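Local structure of polyketide synthase (Lyngbya majuscula 19L, 3QIT) at residues B[30-35]-B[97-102]; B[128-133]-B[251-256]; B[157-162]-B[192-197]. The protein releases the finished chain in curacin A biosynthesis as a decarboxylating thioesterase, probably coupling thioester hydrolysis to decarboxylation and sulfate elimination that leaves a terminal alkene. One frame throughout, in Å; residues are numbered along the deposited sequence.

Contact 1: residues B[30-35]-B[97-102]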
ATOM      1  N   LEU B  30       9.475 -10.839  21.190  1.00 13.78           N
ATOM      2  CA  LEU B  30       9.447 -10.388  19.798  1.00 15.25           C
ATOM      3  C   LEU B  30       9.724  -8.872  19.784  1.00 17.29           C
ATOM      4  O   LEU B  30       8.981  -8.103  20.390  1.00 17.51           O
ATOM      5  CB  LEU B  30       8.097 -10.727  19.165  1.00 15.89           C
ATOM      6  CG  LEU B  30       7.823 -10.193  17.740  1.00 15.94           C
ATOM      7  CD1 LEU B  30       8.855 -10.761  16.774  1.00 17.86           C
ATOM      8  CD2 LEU B  30       6.437 -10.635  17.326  1.00 15.31           C
ATOM      9  N   CYS B  31      10.782  -8.458  19.079  1.00 14.50           N
ATOM     10  CA  CYS B  31      11.257  -7.059  19.076  1.00 11.29           C
ATOM     11  C   CYS B  31      11.138  -6.489  17.652  1.00 12.76           C
ATOM     12  O   CYS B  31      11.623  -7.101  16.698  1.00 15.25           O
ATOM     13  CB  CYS B  31      12.730  -6.978  19.457  1.00 12.70           C
ATOM     14  SG  CYS B  31      13.078  -7.687  21.104  1.00 20.27           S
ATOM     15  N   ILE B  32      10.532  -5.308  17.540  1.00 13.53           N
ATOM     16  CA  ILE B  32      10.320  -4.648  16.244  0.50 11.70           C
ATOM     17  C   ILE B  32      11.152  -3.354  16.206  1.00 13.95           C
ATOM     18  O   ILE B  32      10.902  -2.399  16.990  1.00 14.29           O
ATOM     19  CB  ILE B  32       8.798  -4.319  16.002  0.50 11.15           C
ATOM     20  CG1 ILE B  32       7.902  -5.546  16.285  0.50 13.21           C
ATOM     21  CG2 ILE B  32       8.572  -3.778  14.565  0.50 12.65           C
ATOM     22  CD1 ILE B  32       8.180  -6.756  15.402  0.50 11.53           C
ATOM     23  N   HIS B  33      12.160  -3.328  15.325  1.00 13.98           N
ATOM     24  CA  HIS B  33      13.031  -2.149  15.156  1.00 12.76           C
ATOM     25  C   HIS B  33      12.306  -0.974  14.467  1.00 14.36           C
ATOM     26  O   HIS B  33      11.225  -1.134  13.959  1.00 14.80           O
ATOM     27  CB  HIS B  33      14.317  -2.516  14.370  1.00 12.35           C
ATOM     28  CG  HIS B  33      14.094  -2.886  12.934  1.00 13.69           C
ATOM     29  ND1 HIS B  33      13.896  -1.933  11.962  1.00 13.07           N
ATOM     30  CD2 HIS B  33      14.045  -4.086  12.300  1.00 15.02           C
ATOM     31  CE1 HIS B  33      13.740  -2.525  10.782  1.00 16.15           C
ATOM     32  NE2 HIS B  33      13.822  -3.828  10.959  1.00 15.25           N
ATOM     33  N   GLY B  34      12.934   0.200  14.490  1.00 15.77           N
ATOM     34  CA  GLY B  34      12.366   1.387  13.844  1.00 17.19           C
ATOM     35  C   GLY B  34      12.940   1.615  12.453  1.00 17.89           C
ATOM     36  O   GLY B  34      13.736   0.820  11.931  1.00 15.60           O
ATOM     37  N   ILE B  35      12.547   2.736  11.857  1.00 15.04           N
ATOM     38  CA  ILE B  35      12.867   2.980  10.455  1.00 13.33           C
ATOM     39  C   ILE B  35      14.376   3.088  10.257  1.00 15.65           C
ATOM     40  O   ILE B  35      15.096   3.674  11.074  1.00 19.00           O
ATOM     41  CB  ILE B  35      12.118   4.261   9.932  1.00 18.32           C
ATOM     42  CG1 ILE B  35      12.094   4.301   8.412  1.00 19.04           C
ATOM     43  CG2 ILE B  35      12.726   5.546  10.486  1.00 20.98           C
ATOM     44  CD1 ILE B  35      11.191   3.297   7.806  1.00 22.37           C
ATOM     45  N   LEU B  97       3.193 -13.884  24.045  1.00 21.08           N
ATOM     46  CA  LEU B  97       4.612 -13.533  24.046  1.00 21.48           C
ATOM     47  C   LEU B  97       4.812 -12.084  24.496  1.00 19.34           C
ATOM     48  O   LEU B  97       3.847 -11.319  24.644  1.00 21.28           O
ATOM     49  CB  LEU B  97       5.238 -13.768  22.655  1.00 23.67           C
ATOM     50  CG  LEU B  97       4.545 -13.230  21.390  1.00 20.71           C
ATOM     51  CD1 LEU B  97       4.615 -11.701  21.289  1.00 22.36           C
ATOM     52  CD2 LEU B  97       5.168 -13.842  20.170  1.00 22.22           C
ATOM     53  N   LEU B  98       6.068 -11.720  24.715  1.00 18.11           N
ATOM     54  CA  LEU B  98       6.414 -10.352  25.083  1.00 18.97           C
ATOM     55  C   LEU B  98       6.714  -9.623  23.786  1.00 16.75           C
ATOM     56  O   LEU B  98       7.526 -10.097  23.007  1.00 20.73           O
ATOM     57  CB  LEU B  98       7.634 -10.362  26.005  1.00 19.85           C
ATOM     58  CG  LEU B  98       7.424 -11.036  27.364  1.00 23.97           C
ATOM     59  CD1 LEU B  98       8.755 -11.234  28.099  1.00 28.73           C
ATOM     60  CD2 LEU B  98       6.418 -10.259  28.234  1.00 25.42           C
ATOM     61  N   LEU B  99       6.007  -8.519  23.531  1.00 14.06           N
ATOM     62  CA  LEU B  99       6.172  -7.760  22.295  1.00 14.08           C
ATOM     63  C   LEU B  99       6.792  -6.411  22.627  1.00 14.64           C
ATOM     64  O   LEU B  99       6.236  -5.664  23.419  1.00 17.00           O
ATOM     65  CB  LEU B  99       4.816  -7.548  21.607  1.00 17.02           C
ATOM     66  CG  LEU B  99       4.821  -6.762  20.289  1.00 15.31           C
ATOM     67  CD1 LEU B  99       5.742  -7.383  19.237  1.00 19.61           C
ATOM     68  CD2 LEU B  99       3.383  -6.681  19.775  1.00 18.00           C
ATOM     69  N   VAL B 100       7.923  -6.101  21.992  1.00 12.39           N
ATOM     70  CA  VAL B 100       8.687  -4.894  22.297  1.00 12.91           C
ATOM     71  C   VAL B 100       8.872  -4.161  20.969  1.00 17.26           C
ATOM     72  O   VAL B 100       9.184  -4.790  19.949  1.00 17.25           O
ATOM     73  CB  VAL B 100      10.072  -5.241  22.849  1.00 17.63           C
ATOM     74  CG1 VAL B 100      10.799  -3.947  23.289  1.00 20.01           C
ATOM     75  CG2 VAL B 100       9.933  -6.226  24.028  1.00 19.37           C
ATOM     76  N   GLY B 101       8.691  -2.849  20.955  1.00 13.58           N
ATOM     77  CA  GLY B 101       8.887  -2.084  19.704  1.00 13.14           C
ATOM     78  C   GLY B 101       9.561  -0.786  20.032  1.00 16.37           C
ATOM     79  O   GLY B 101       9.350  -0.256  21.121  1.00 15.76           O
ATOM     80  N   HIS B 102      10.377  -0.278  19.110  1.00 12.39           N
ATOM     81  CA  HIS B 102      11.072   0.996  19.306  1.00 12.62           C
ATOM     82  C   HIS B 102      10.668   1.995  18.210  1.00 16.77           C
ATOM     83  O   HIS B 102      10.790   1.689  17.016  1.00 15.99           O
ATOM     84  CB  HIS B 102      12.582   0.817  19.217  1.00 15.78           C
ATOM     85  CG  HIS B 102      13.327   2.115  19.268  1.00 17.75           C
ATOM     86  ND1 HIS B 102      14.005   2.633  18.186  1.00 20.84           N
ATOM     87  CD2 HIS B 102      13.476   3.011  20.271  1.00 17.76           C
ATOM     88  CE1 HIS B 102      14.548   3.792  18.526  1.00 17.71           C
ATOM     89  NE2 HIS B 102      14.232   4.052  19.777  1.00 20.27           N
TER
HETATM   90  O   HOH W   1      15.054   0.882  16.247  1.00 30.26           O

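Contact 2: residues B[128-133]-B[251-256]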
ATOM      1  N   LEU B 128       7.408   5.614  21.989  1.00 19.63           N
ATOM      2  CA  LEU B 128       6.237   5.617  21.131  1.00 20.58           C
ATOM      3  C   LEU B 128       5.989   7.024  20.618  1.00 19.31           C
ATOM      4  O   LEU B 128       5.877   7.946  21.403  1.00 20.87           O
ATOM      5  CB  LEU B 128       5.013   5.132  21.927  1.00 19.23           C
ATOM      6  CG  LEU B 128       3.714   5.095  21.122  1.00 18.95           C
ATOM      7  CD1 LEU B 128       3.689   3.878  20.170  1.00 22.33           C
ATOM      8  CD2 LEU B 128       2.512   5.104  22.082  1.00 18.30           C
ATOM      9  N   PRO B 129       5.935   7.191  19.280  1.00 17.72           N
ATOM     10  CA  PRO B 129       5.610   8.537  18.766  1.00 24.72           C
ATOM     11  C   PRO B 129       4.102   8.784  18.722  1.00 27.38           C
ATOM     12  O   PRO B 129       3.306   7.859  18.885  1.00 26.76           O
ATOM     13  CB  PRO B 129       6.215   8.533  17.354  1.00 24.60           C
ATOM     14  CG  PRO B 129       6.437   7.079  16.990  1.00 28.95           C
ATOM     15  CD  PRO B 129       6.247   6.217  18.220  1.00 24.55           C
ATOM     16  N   LEU B 130       3.710  10.038  18.534  1.00 28.88           N
ATOM     17  CA  LEU B 130       2.325  10.345  18.237  1.00 25.66           C
ATOM     18  C   LEU B 130       2.355  11.122  16.928  1.00 32.96           C
ATOM     19  O   LEU B 130       3.266  11.940  16.728  1.00 33.91           O
ATOM     20  CB  LEU B 130       1.701  11.208  19.332  1.00 31.54           C
ATOM     21  CG  LEU B 130       1.174  10.575  20.620  1.00 34.34           C
ATOM     22  CD1 LEU B 130       0.431  11.641  21.448  1.00 35.21           C
ATOM     23  CD2 LEU B 130       0.263   9.388  20.325  1.00 35.38           C
ATOM     24  N   PRO B 131       1.388  10.855  16.036  1.00 30.22           N
ATOM     25  CA  PRO B 131       1.224  11.671  14.828  1.00 34.34           C
ATOM     26  C   PRO B 131       0.940  13.125  15.179  1.00 34.81           C
ATOM     27  O   PRO B 131       0.204  13.408  16.139  1.00 34.06           O
ATOM     28  CB  PRO B 131      -0.002  11.052  14.150  1.00 35.19           C
ATOM     29  CG  PRO B 131      -0.098   9.675  14.687  1.00 34.04           C
ATOM     30  CD  PRO B 131       0.392   9.767  16.098  1.00 28.63           C
ATOM     31  N   ALA B 132       1.521  14.046  14.414  1.00 42.49           N
ATOM     32  CA  ALA B 132       1.271  15.475  14.619  1.00 47.54           C
ATOM     33  C   ALA B 132      -0.189  15.828  14.327  1.00 45.45           C
ATOM     34  O   ALA B 132      -0.842  15.184  13.495  1.00 45.85           O
ATOM     35  CB  ALA B 132       2.204  16.309  13.748  1.00 49.43           C
ATOM     36  N   GLU B 133      -0.699  16.828  15.040  1.00 49.74           N
ATOM     37  CA  GLU B 133      -1.982  17.431  14.723  1.00 51.75           C
ATOM     38  C   GLU B 133      -1.808  18.082  13.351  1.00 50.92           C
ATOM     39  O   GLU B 133      -0.961  18.960  13.187  1.00 51.53           O
ATOM     40  CB  GLU B 133      -2.355  18.471  15.790  1.00 58.42           C
ATOM     41  CG  GLU B 133      -3.729  19.123  15.623  1.00 62.99           C
ATOM     42  CD  GLU B 133      -4.882  18.203  15.999  1.00 67.06           C
ATOM     43  OE1 GLU B 133      -4.770  17.465  17.002  1.00 67.55           O
ATOM     44  OE2 GLU B 133      -5.911  18.227  15.290  1.00 69.35           O
ATOM     45  N   GLN B 251       1.785  13.644  28.165  1.00 29.41           N
ATOM     46  CA  GLN B 251       0.497  13.798  28.830  1.00 31.98           C
ATOM     47  C   GLN B 251      -0.620  13.117  28.041  1.00 33.79           C
ATOM     48  O   GLN B 251      -1.449  12.392  28.613  1.00 27.58           O
ATOM     49  CB  GLN B 251       0.188  15.284  29.069  1.00 37.99           C
ATOM     50  CG  GLN B 251      -1.037  15.565  29.944  1.00 47.65           C
ATOM     51  CD  GLN B 251      -0.965  14.941  31.339  1.00 52.63           C
ATOM     52  OE1 GLN B 251      -1.990  14.530  31.897  1.00 55.96           O
ATOM     53  NE2 GLN B 251       0.241  14.875  31.911  1.00 55.13           N
ATOM     54  N   GLN B 252      -0.644  13.349  26.727  1.00 32.50           N
ATOM     55  CA  GLN B 252      -1.648  12.725  25.880  1.00 33.57           C
ATOM     56  C   GLN B 252      -1.604  11.208  25.946  1.00 28.17           C
ATOM     57  O   GLN B 252      -2.650  10.573  26.087  1.00 28.34           O
ATOM     58  CB  GLN B 252      -1.530  13.194  24.427  1.00 33.83           C
ATOM     59  CG  GLN B 252      -2.713  12.774  23.564  1.00 40.45           C
ATOM     60  CD  GLN B 252      -4.053  13.216  24.133  1.00 44.07           C
ATOM     61  OE1 GLN B 252      -4.331  14.411  24.248  1.00 48.74           O
ATOM     62  NE2 GLN B 252      -4.894  12.251  24.487  1.00 45.14           N
ATOM     63  N   GLN B 253      -0.406  10.625  25.846  1.00 25.62           N
ATOM     64  CA  GLN B 253      -0.266   9.167  25.938  1.00 24.45           C
ATOM     65  C   GLN B 253      -0.758   8.620  27.273  1.00 24.92           C
ATOM     66  O   GLN B 253      -1.438   7.589  27.313  1.00 26.00           O
ATOM     67  CB  GLN B 253       1.176   8.719  25.657  1.00 23.16           C
ATOM     68  CG  GLN B 253       1.531   8.857  24.161  1.00 26.11           C
ATOM     69  CD  GLN B 253       3.003   8.579  23.861  1.00 27.86           C
ATOM     70  OE1 GLN B 253       3.742   8.106  24.709  1.00 35.36           O
ATOM     71  NE2 GLN B 253       3.420   8.863  22.637  1.00 26.86           N
ATOM     72  N   LYS B 254      -0.444   9.338  28.352  1.00 23.91           N
ATOM     73  CA  LYS B 254      -0.843   8.921  29.698  1.00 28.37           C
ATOM     74  C   LYS B 254      -2.365   8.985  29.871  1.00 32.20           C
ATOM     75  O   LYS B 254      -2.963   8.075  30.461  1.00 32.47           O
ATOM     76  CB  LYS B 254      -0.141   9.782  30.755  1.00 29.67           C
ATOM     77  CG  LYS B 254      -0.649   9.558  32.176  1.00 37.36           C
ATOM     78  CD  LYS B 254       0.162  10.318  33.206  1.00 40.20           C
ATOM     79  CE  LYS B 254       0.123  11.816  32.985  1.00 46.82           C
ATOM     80  NZ  LYS B 254       0.926  12.561  34.006  1.00 52.84           N
ATOM     81  N   MET B 255      -2.979  10.046  29.337  1.00 32.08           N
ATOM     82  CA  MET B 255      -4.438  10.263  29.408  1.00 38.56           C
ATOM     83  C   MET B 255      -5.209   9.231  28.587  1.00 37.59           C
ATOM     84  O   MET B 255      -6.305   8.805  28.957  1.00 36.55           O
ATOM     85  CB  MET B 255      -4.801  11.664  28.903  1.00 42.13           C
ATOM     86  CG  MET B 255      -4.360  12.814  29.792  1.00 54.84           C
ATOM     87  SD  MET B 255      -4.464  14.385  28.895  1.00 68.76           S
ATOM     88  CE  MET B 255      -4.719  15.554  30.230  1.00 65.80           C
ATOM     89  N   THR B 256      -4.638   8.853  27.450  1.00 30.16           N
ATOM     90  CA  THR B 256      -5.271   7.908  26.557  1.00 32.42           C
ATOM     91  C   THR B 256      -5.159   6.472  27.042  1.00 32.49           C
ATOM     92  O   THR B 256      -6.137   5.726  26.997  1.00 38.99           O
ATOM     93  CB  THR B 256      -4.694   8.080  25.148  1.00 32.07           C
ATOM     94  OG1 THR B 256      -4.984   9.418  24.719  1.00 30.81           O
ATOM     95  CG2 THR B 256      -5.310   7.091  24.182  1.00 33.38           C
TER

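Contact 3: residues B[157-162]-B[192-197]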
ATOM      1  N   HIS B 157      22.074   5.488  -2.941  1.00 16.82           N
ATOM      2  CA  HIS B 157      22.794   5.637  -1.678  1.00 16.79           C
ATOM      3  C   HIS B 157      24.168   6.260  -1.951  1.00 16.71           C
ATOM      4  O   HIS B 157      24.719   6.113  -3.054  1.00 18.92           O
ATOM      5  CB  HIS B 157      23.094   4.252  -1.094  1.00 18.16           C
ATOM      6  CG  HIS B 157      21.923   3.590  -0.439  1.00 16.29           C
ATOM      7  ND1 HIS B 157      21.257   4.151   0.629  1.00 17.94           N
ATOM      8  CD2 HIS B 157      21.358   2.372  -0.642  1.00 16.39           C
ATOM      9  CE1 HIS B 157      20.322   3.318   1.050  1.00 16.94           C
ATOM     10  NE2 HIS B 157      20.352   2.237   0.286  1.00 14.14           N
ATOM     11  N   PRO B 158      24.738   6.930  -0.932  1.00 18.53           N
ATOM     12  CA  PRO B 158      26.125   7.370  -1.024  1.00 19.72           C
ATOM     13  C   PRO B 158      27.067   6.172  -1.069  1.00 21.93           C
ATOM     14  O   PRO B 158      26.747   5.085  -0.543  1.00 21.05           O
ATOM     15  CB  PRO B 158      26.339   8.156   0.283  1.00 22.40           C
ATOM     16  CG  PRO B 158      25.294   7.660   1.213  1.00 25.74           C
ATOM     17  CD  PRO B 158      24.106   7.342   0.333  1.00 21.37           C
ATOM     18  N   ILE B 159      28.206   6.377  -1.710  1.00 19.54           N
ATOM     19  CA  ILE B 159      29.244   5.354  -1.791  1.00 20.16           C
ATOM     20  C   ILE B 159      30.310   5.736  -0.769  1.00 23.47           C
ATOM     21  O   ILE B 159      30.963   6.764  -0.928  1.00 22.77           O
ATOM     22  CB  ILE B 159      29.862   5.325  -3.188  1.00 25.28           C
ATOM     23  CG1 ILE B 159      28.786   5.118  -4.263  1.00 25.82           C
ATOM     24  CG2 ILE B 159      30.945   4.249  -3.251  1.00 23.28           C
ATOM     25  CD1 ILE B 159      29.026   5.909  -5.542  1.00 28.63           C
ATOM     26  N   PHE B 160      30.466   4.919   0.277  1.00 20.79           N
ATOM     27  CA  PHE B 160      31.476   5.133   1.307  1.00 19.83           C
ATOM     28  C   PHE B 160      32.741   4.429   0.846  1.00 25.09           C
ATOM     29  O   PHE B 160      32.674   3.430   0.115  1.00 23.21           O
ATOM     30  CB  PHE B 160      31.072   4.533   2.664  1.00 22.08           C
ATOM     31  CG  PHE B 160      29.767   5.036   3.207  1.00 21.25           C
ATOM     32  CD1 PHE B 160      29.678   6.313   3.772  1.00 24.43           C
ATOM     33  CD2 PHE B 160      28.654   4.210   3.234  1.00 19.30           C
ATOM     34  CE1 PHE B 160      28.462   6.788   4.307  1.00 25.26           C
ATOM     35  CE2 PHE B 160      27.430   4.679   3.779  1.00 22.52           C
ATOM     36  CZ  PHE B 160      27.335   5.963   4.293  1.00 17.61           C
ATOM     37  N   PRO B 161      33.896   4.948   1.255  1.00 24.11           N
ATOM     38  CA  PRO B 161      35.136   4.286   0.843  1.00 24.95           C
ATOM     39  C   PRO B 161      35.344   2.913   1.490  1.00 26.57           C
ATOM     40  O   PRO B 161      36.040   2.073   0.910  1.00 26.99           O
ATOM     41  CB  PRO B 161      36.226   5.262   1.293  1.00 30.36           C
ATOM     42  CG  PRO B 161      35.610   6.128   2.303  1.00 31.02           C
ATOM     43  CD  PRO B 161      34.153   6.240   1.918  1.00 29.19           C
ATOM     44  N   ASP B 162      34.767   2.703   2.677  1.00 25.40           N
ATOM     45  CA  ASP B 162      34.914   1.444   3.427  1.00 26.89           C
ATOM     46  C   ASP B 162      33.843   1.276   4.509  1.00 24.42           C
ATOM     47  O   ASP B 162      33.069   2.198   4.782  1.00 22.18           O
ATOM     48  CB  ASP B 162      36.324   1.320   4.048  1.00 24.33           C
ATOM     49  CG  ASP B 162      36.717   2.524   4.885  1.00 31.06           C
ATOM     50  OD1 ASP B 162      35.850   3.131   5.536  1.00 27.11           O
ATOM     51  OD2 ASP B 162      37.917   2.875   4.894  1.00 34.64           O
ATOM     52  N   PRO B 192      29.417  -3.986  -1.572  1.00 25.35           N
ATOM     53  CA  PRO B 192      30.244  -3.276  -2.561  1.00 22.94           C
ATOM     54  C   PRO B 192      29.398  -2.612  -3.652  1.00 26.00           C
ATOM     55  O   PRO B 192      28.390  -3.185  -4.107  1.00 25.39           O
ATOM     56  CB  PRO B 192      31.114  -4.385  -3.168  1.00 26.94           C
ATOM     57  CG  PRO B 192      31.104  -5.516  -2.145  1.00 26.93           C
ATOM     58  CD  PRO B 192      29.722  -5.433  -1.517  1.00 27.75           C
ATOM     59  N   ASN B 193      29.812  -1.418  -4.062  1.00 25.18           N
ATOM     60  CA  ASN B 193      29.151  -0.678  -5.119  1.00 23.93           C
ATOM     61  C   ASN B 193      30.021   0.464  -5.614  1.00 26.11           C
ATOM     62  O   ASN B 193      30.551   1.246  -4.810  1.00 23.90           O
ATOM     63  CB  ASN B 193      27.827  -0.105  -4.614  1.00 23.03           C
ATOM     64  CG  ASN B 193      27.087   0.710  -5.670  1.00 26.33           C
ATOM     65  OD1 ASN B 193      27.051   1.939  -5.608  1.00 26.39           O
ATOM     66  ND2 ASN B 193      26.483   0.027  -6.629  1.00 26.80           N
ATOM     67  N   GLN B 194      30.167   0.549  -6.935  1.00 26.86           N
ATOM     68  CA  GLN B 194      30.808   1.705  -7.583  1.00 30.45           C
ATOM     69  C   GLN B 194      32.162   2.097  -6.964  1.00 35.22           C
ATOM     70  O   GLN B 194      32.470   3.283  -6.816  1.00 36.10           O
ATOM     71  CB  GLN B 194      29.841   2.900  -7.618  1.00 33.28           C
ATOM     72  CG  GLN B 194      28.616   2.681  -8.508  1.00 35.12           C
ATOM     73  CD  GLN B 194      27.728   3.909  -8.609  1.00 35.89           C
ATOM     74  OE1 GLN B 194      27.972   4.812  -9.417  1.00 36.47           O
ATOM     75  NE2 GLN B 194      26.680   3.940  -7.803  1.00 30.11           N
ATOM     76  N   GLY B 195      32.965   1.094  -6.605  1.00 34.63           N
ATOM     77  CA  GLY B 195      34.289   1.339  -6.048  1.00 35.55           C
ATOM     78  C   GLY B 195      34.447   1.421  -4.538  1.00 36.92           C
ATOM     79  O   GLY B 195      35.564   1.431  -4.031  1.00 38.93           O
ATOM     80  N   GLY B 196      33.337   1.499  -3.810  1.00 29.51           N
ATOM     81  CA  GLY B 196      33.382   1.487  -2.354  1.00 26.42           C
ATOM     82  C   GLY B 196      32.281   0.586  -1.837  1.00 23.80           C
ATOM     83  O   GLY B 196      32.048  -0.492  -2.392  1.00 26.29           O
ATOM     84  N   VAL B 197      31.582   1.027  -0.795  1.00 23.55           N
ATOM     85  CA  VAL B 197      30.444   0.248  -0.270  1.00 19.23           C
ATOM     86  C   VAL B 197      29.260   1.178  -0.055  1.00 18.12           C
ATOM     87  O   VAL B 197      29.439   2.362   0.194  1.00 21.18           O
ATOM     88  CB  VAL B 197      30.764  -0.515   1.043  1.00 20.87           C
ATOM     89  CG1 VAL B 197      31.948  -1.458   0.826  1.00 26.56           C
ATOM     90  CG2 VAL B 197      31.043   0.457   2.216  1.00 20.97           C
TER
HETATM   91  O   HOH W   2      25.123   3.921  -4.460  1.00 26.94           O

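Contact 1: residues B[30-35]-B[97-102]
The parallel heart of the alpha/beta hydrolase sheet, where the strand that leads into the probable nucleophile elbow lies beside the strand that leads into the probable oxyanion loop, shows how backbone pairing brings together two loops that are probably catalytic. Strand segments 30-32 and 97-102 run at 15° to each other. Leu30 and Ile32 use both their N-H and C=O groups across the gap. Leu30 N donates to Leu98 O at 2.8 Å, and Leu30 O takes the N-H of Val100, also at 2.8 Å and nearly along the C=O axis. Ile32 repeats the pattern, its N reaching Val100 O at 2.8 Å and its O receiving His102 N at 3.0 Å. On one face Leu30 and Leu99 lie side by side, each with CG anti to its backbone N, so that Leu30 CG meets Leu99 CD1 at 3.8 Å. The same Leu99 CD1 sits 4.1 Å from Ile32 CG1, which crosses it obliquely. Gly101 brings no side chain to this face. The other face carries Cys31, whose SG comes to 4.3 Å from Val100 CB. Beyond the last bridge the chains part, and one water spans them, accepting from Gly34 N at 2.8 Å and bonding His102 ND1. His33 points away from the partner strand; its ND1 donates to Gly34 O, which lies in the plane of the ring, though from above the carbonyl plane, and this would help to fix the shape of the loop at His33 and Gly34, while its NE2 accepts the N-H of Leu61. His102 NE2 bonds the carbonyl of His269, the likely triad histidine. Strand 55-59 borders this pair beside Cys31 and strand 120-126 beside Leu99, while helix 104-115 covers Leu99 through Ala109 and Ile112.

Contact 2: residues B[128-133]-B[251-256]
Gln253 reaches from the helix into the loop with an extended chain, its CG anti to the carbonyl carbon, and its amide is the most closely held group here. NE2 donates to Leu128 O at 2.9 Å with a fairly straight N-H (159°), yet it comes from well above the carbonyl plane. That oxygen is gripped a second time by Asn245 ND2, while Gln253 OE1 bonds the hydroxyl of Tyr238, so both ends of the buried amide are hydrogen-bonded, which would help to set its rotation. Apolar groups wall it in: Leu130 CG lies 3.5 Å from Gln253 NE2, and Leu128 CD2 stands 3.9 Å from Gln253 CD. In the hydrolase fold this loop leaves strand 120-126 just past Glu127, the probable acid of the catalytic triad, and helix 247-256 forms the crossover between parallel strands 234-239 and 261-265. Toward solvent the packing thins. Leu130 CD1 lies 3.9 Å from Gln252 CB, the two chains crossing at about a right angle, and also touches the Gln253 stem. Gln252 then bends at chi2 (55°), carrying its amide away from the loop, and NE2 donates to Thr256 OG1 at 2.8 Å. From Pro131 onward the loop diverges from the helix, Ala132 and Glu133 lying exposed.

Contact 3: residues B[157-162]-B[192-197]
Ile159 lays its branched side chain over the tight turn of a beta hairpin, CG2 reaching the Asn193 carbonyl O at 3.4 Å and CD1 lying 3.7 Å from Gln194 CB. The turn, Asn193 to Gly196, is type I', and segment 157-162, passing alongside, is joined to the hairpin by a single antiparallel bridge. This is a hydrogen-bonded pair: Phe160 N donates to Val197 O at 2.8 Å, and Val197 N returns the bond to Phe160 O at 2.8 Å. Gly196 CA comes to 3.2 Å from Phe160 O, so close that any CB there would clash with that oxygen. At the far edge Asn193, with CG anti to its backbone N, turns OD1 between two donors. Gln194 NE2 donates to a lone pair of Asn193 OD1 at 3.0 Å, and a water donates to Asn193 OD1 at 3.0 Å and to His157 O at 2.6 Å. A leucine at Asn193 would probably leave both this water and the Gln194 amide less firmly placed, since the shared acceptor would be gone. The region probably belongs to the lid inserted after strand 120-126. Asp162 caps the start of helix 163-173 and bonds Thr165; Phe160 rests on that helix at Ala166 and Arg169, its ring edge-to-face with Trp199 of strand 196-199.

The three contacts spread outward from the sheet. Contact 1 is buried about 6 Å from the centre of the chain and joins the strands behind the probable nucleophile Ser103 and oxyanion loop. Contact 2, its centre 19 Å from that of contact 1 and its nearest atoms about 6 Å away, joins the loop just past Glu127 to helix 247-256, so both lie by the C-terminal ends of parallel strands leading to Ser103 and Glu127 of the likely triad. Contact 3 is nested between the segments of contact 2, yet lies across the molecule, with centres 40 Å apart. About 11 Å separates its nearest atoms from contact 1; it joins two parts of the probable lid, at the surface.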